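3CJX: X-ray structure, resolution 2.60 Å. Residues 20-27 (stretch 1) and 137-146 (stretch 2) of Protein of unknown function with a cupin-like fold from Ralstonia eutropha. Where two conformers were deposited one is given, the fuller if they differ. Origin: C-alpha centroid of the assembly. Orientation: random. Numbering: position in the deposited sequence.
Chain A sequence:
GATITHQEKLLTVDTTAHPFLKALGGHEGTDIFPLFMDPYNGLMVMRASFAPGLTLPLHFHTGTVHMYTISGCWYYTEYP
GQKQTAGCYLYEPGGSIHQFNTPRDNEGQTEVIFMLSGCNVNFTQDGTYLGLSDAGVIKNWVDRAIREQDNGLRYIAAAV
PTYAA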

# COMPACT_ATOMS: atom_id res chain seq x y z
N PHE A 20 13.46 0.90 0.07
CA PHE A 20 12.06 1.28 -0.14
C PHE A 20 11.99 2.72 -0.64
O PHE A 20 12.89 3.53 -0.40
N LEU A 21 10.92 3.02 -1.37
CA LEU A 21 10.65 4.37 -1.82
C LEU A 21 10.19 5.10 -0.56
O LEU A 21 9.31 4.61 0.15
N LYS A 22 10.78 6.25 -0.26
CA LYS A 22 10.47 6.96 0.98
C LYS A 22 9.37 8.01 0.89
O LYS A 22 9.19 8.66 -0.14
N ALA A 23 8.59 8.11 1.97
CA ALA A 23 7.55 9.12 2.10
C ALA A 23 6.52 9.18 1.00
O ALA A 23 6.41 10.19 0.31
N LEU A 24 5.75 8.10 0.83
CA LEU A 24 4.68 8.05 -0.18
C LEU A 24 3.80 9.29 -0.16
O LEU A 24 3.32 9.70 0.91
N GLY A 25 3.57 9.87 -1.34
CA GLY A 25 2.80 11.11 -1.49
C GLY A 25 3.27 12.23 -0.57
O GLY A 25 2.47 13.05 -0.13
N GLY A 26 4.57 12.24 -0.26
CA GLY A 26 5.14 13.24 0.65
C GLY A 26 4.78 13.06 2.11
O GLY A 26 4.93 14.01 2.88
N HIS A 27 4.32 11.87 2.50
CA HIS A 27 3.96 11.57 3.88
C HIS A 27 5.06 10.81 4.59
O HIS A 27 5.22 9.59 4.42
N VAL A 137 -2.93 6.74 -9.41
CA VAL A 137 -2.33 7.85 -8.66
C VAL A 137 -1.07 7.39 -7.95
O VAL A 137 -0.02 8.06 -8.02
N ILE A 138 -1.16 6.25 -7.28
CA ILE A 138 -0.03 5.69 -6.56
C ILE A 138 1.11 5.38 -7.52
O ILE A 138 2.27 5.68 -7.22
N LYS A 139 0.78 4.82 -8.68
CA LYS A 139 1.80 4.51 -9.68
C LYS A 139 2.54 5.77 -10.11
O LYS A 139 3.76 5.75 -10.25
N ASN A 140 1.81 6.87 -10.32
CA ASN A 140 2.47 8.14 -10.68
C ASN A 140 3.48 8.56 -9.62
O ASN A 140 4.60 8.94 -9.96
N TRP A 141 3.11 8.52 -8.34
CA TRP A 141 4.07 8.88 -7.30
C TRP A 141 5.23 7.90 -7.32
O TRP A 141 6.39 8.32 -7.19
N VAL A 142 4.94 6.61 -7.47
CA VAL A 142 6.00 5.59 -7.51
C VAL A 142 7.03 5.89 -8.60
O VAL A 142 8.23 5.98 -8.33
N ASP A 143 6.55 6.08 -9.83
CA ASP A 143 7.44 6.33 -10.97
C ASP A 143 8.23 7.62 -10.77
O ASP A 143 9.38 7.70 -11.17
N ARG A 144 7.60 8.62 -10.15
CA ARG A 144 8.28 9.88 -9.83
C ARG A 144 9.29 9.65 -8.71
O ARG A 144 10.38 10.22 -8.73
N ALA A 145 8.91 8.82 -7.73
CA ALA A 145 9.79 8.55 -6.58
C ALA A 145 11.04 7.81 -7.03
O ALA A 145 12.13 8.08 -6.53
N ILE A 146 10.87 6.88 -7.97
CA ILE A 146 11.99 6.10 -8.50
C ILE A 146 13.01 7.03 -9.15
O ILE A 146 14.21 6.86 -8.94

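The contact between the irregular segment 20-27 and the helix 137-146 is centred on Trp 141, whose CA-to-CB bond points toward the opposing segment. With chi1 at 179° (t) and chi2 at 87°, its indole reaches the irregular segment, with backbone atoms of Leu 24 and Gly 25 over one face, and the residue has the largest covered area of any in the contact. Leu 24 CA sits 3.5 Å from the centroid of the six-membered ring of Trp 141, 17° off the ring normal, a CH-pi contact. Its CA-to-CB bond runs sideways to the helix, but the t, p rotamer brings the end of the side chain nearer. Leu 24 CD1 consequently reaches 2.9 Å from Trp 141 CE3, a very short approach for two carbon atoms, and 4.3 Å from Ile 138 CG2. Ile 138 (m, m) also has a sideways CA-to-CB bond and approaches with its end. Trp 141 was deposited in two conformers, and these distances belong to the one described here.

Leu 21 forms the second apolar anchor, one turn further along the helix. It points toward the helix in the m, t rotamer and is buried. Its CB packs 3.7 Å from Trp 141 CH2, and the closest approaches to the other helix residues are Leu 21 CD1 to Val 142 CG1 (3.8 Å), Leu 21 CD1 to Ala 145 CB (4.3 Å) and Leu 21 CD2 to Ile 146 CG1 (4.0 Å). The small side chain of Ala 145 also points toward the segment, whereas Val 142 (t) and Ile 146 (m, t) project sideways and border the leucine.

Outward from this centre, backbone replaces side chain. Gly 25 CA continues the CH-pi packing, 4.0 Å from the centroid of the five-membered ring of Trp 141. Its positive phi by itself favours glycine, as does that of Gly 26. Lys 22 O meets the ring edge at 3.1 Å from Trp 141 CZ2, and Ala 23 O approaches the same CZ2 atom obliquely at 3.3 Å.

No hydrogen bond links the two stretches. Gly 25 N and Trp 141 NE1 are 3.2 Å apart, but both are donors. The side-chain hydrogen bonds of Lys 22 and Lys 139 described here lie within their own stretches. Lys 22 points away from the helix, and its NZ makes a weak hydrogen bond to Phe 20 O at 3.4 Å; on the helix, Lys 139 NZ forms a salt bridge with Asp 143 OD2 at 3.0 Å, one turn apart and clear of the contact.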

# COMPACT_ATOMS: atom_id res chain seq x y z
CB PHE A 20 11.24 1.15 1.15
CG PHE A 20 10.77 -0.25 1.46
CD1 PHE A 20 11.61 -1.34 1.36
CD2 PHE A 20 9.47 -0.45 1.92
CE1 PHE A 20 11.14 -2.62 1.67
CE2 PHE A 20 9.01 -1.73 2.24
CZ PHE A 20 9.85 -2.81 2.12
CB LEU A 21 9.57 4.36 -2.90
CG LEU A 21 9.90 3.55 -4.15
CD1 LEU A 21 8.73 3.54 -5.13
CD2 LEU A 21 11.18 4.11 -4.78
CB LYS A 22 11.74 7.56 1.55
CG LYS A 22 12.87 6.51 1.67
CD LYS A 22 13.69 6.68 2.93
CE LYS A 22 14.54 5.44 3.32
NZ LYS A 22 14.79 4.38 2.28
CB ALA A 23 8.21 10.50 2.25
CB LEU A 24 3.79 6.83 0.04
CG LEU A 24 2.64 6.59 -0.96
CD1 LEU A 24 3.22 6.37 -2.35
CD2 LEU A 24 1.77 5.38 -0.52
CB HIS A 27 2.66 10.77 3.96
CG HIS A 27 1.48 11.52 3.44
ND1 HIS A 27 0.48 10.93 2.69
CD2 HIS A 27 1.16 12.84 3.53
CE1 HIS A 27 -0.42 11.85 2.37
NE2 HIS A 27 -0.03 13.01 2.86
CB VAL A 137 -3.33 8.45 -7.62
CG1 VAL A 137 -2.59 9.38 -6.64
CG2 VAL A 137 -4.49 9.19 -8.31
CB ILE A 138 -0.41 4.45 -5.73
CG1 ILE A 138 -1.48 4.79 -4.70
CG2 ILE A 138 0.79 3.95 -4.97
CD1 ILE A 138 -1.08 5.90 -3.75
CB LYS A 139 1.20 3.82 -10.91
CG LYS A 139 2.25 3.23 -11.87
CD LYS A 139 1.59 2.41 -12.99
CE LYS A 139 2.60 1.75 -13.92
NZ LYS A 139 3.50 2.73 -14.61
CB ASN A 140 1.46 9.26 -10.97
CG ASN A 140 0.65 9.00 -12.24
OD1 ASN A 140 0.64 7.90 -12.79
ND2 ASN A 140 -0.04 10.03 -12.71
CB TRP A 141 3.46 8.92 -5.90
CG TRP A 141 4.50 9.26 -4.88
CD1 TRP A 141 4.87 10.51 -4.48
CD2 TRP A 141 5.34 8.35 -4.17
NE1 TRP A 141 5.87 10.43 -3.55
CE2 TRP A 141 6.18 9.11 -3.35
CE3 TRP A 141 5.45 6.96 -4.14
CZ2 TRP A 141 7.12 8.54 -2.51
CZ3 TRP A 141 6.37 6.39 -3.31
CH2 TRP A 141 7.19 7.17 -2.50
CB VAL A 142 5.44 4.14 -7.75
CG1 VAL A 142 6.58 3.19 -8.19
CG2 VAL A 142 4.67 3.63 -6.51
CB ASP A 143 6.66 6.36 -12.29
CG ASP A 143 6.13 4.99 -12.69
OD1 ASP A 143 6.78 3.97 -12.35
OD2 ASP A 143 5.06 4.94 -13.37
CB ARG A 144 7.27 10.98 -9.44
CG ARG A 144 7.78 12.11 -8.46
CD ARG A 144 6.81 13.32 -8.30
NE ARG A 144 5.40 12.92 -8.36
CZ ARG A 144 4.62 12.92 -9.46
NH1 ARG A 144 5.08 13.34 -10.65
NH2 ARG A 144 3.36 12.50 -9.38
CB ALA A 145 9.04 7.78 -5.51
CB ILE A 146 11.51 5.03 -9.52
CG1 ILE A 146 10.78 3.89 -8.78
CG2 ILE A 146 12.69 4.43 -10.28
CD1 ILE A 146 10.15 2.83 -9.71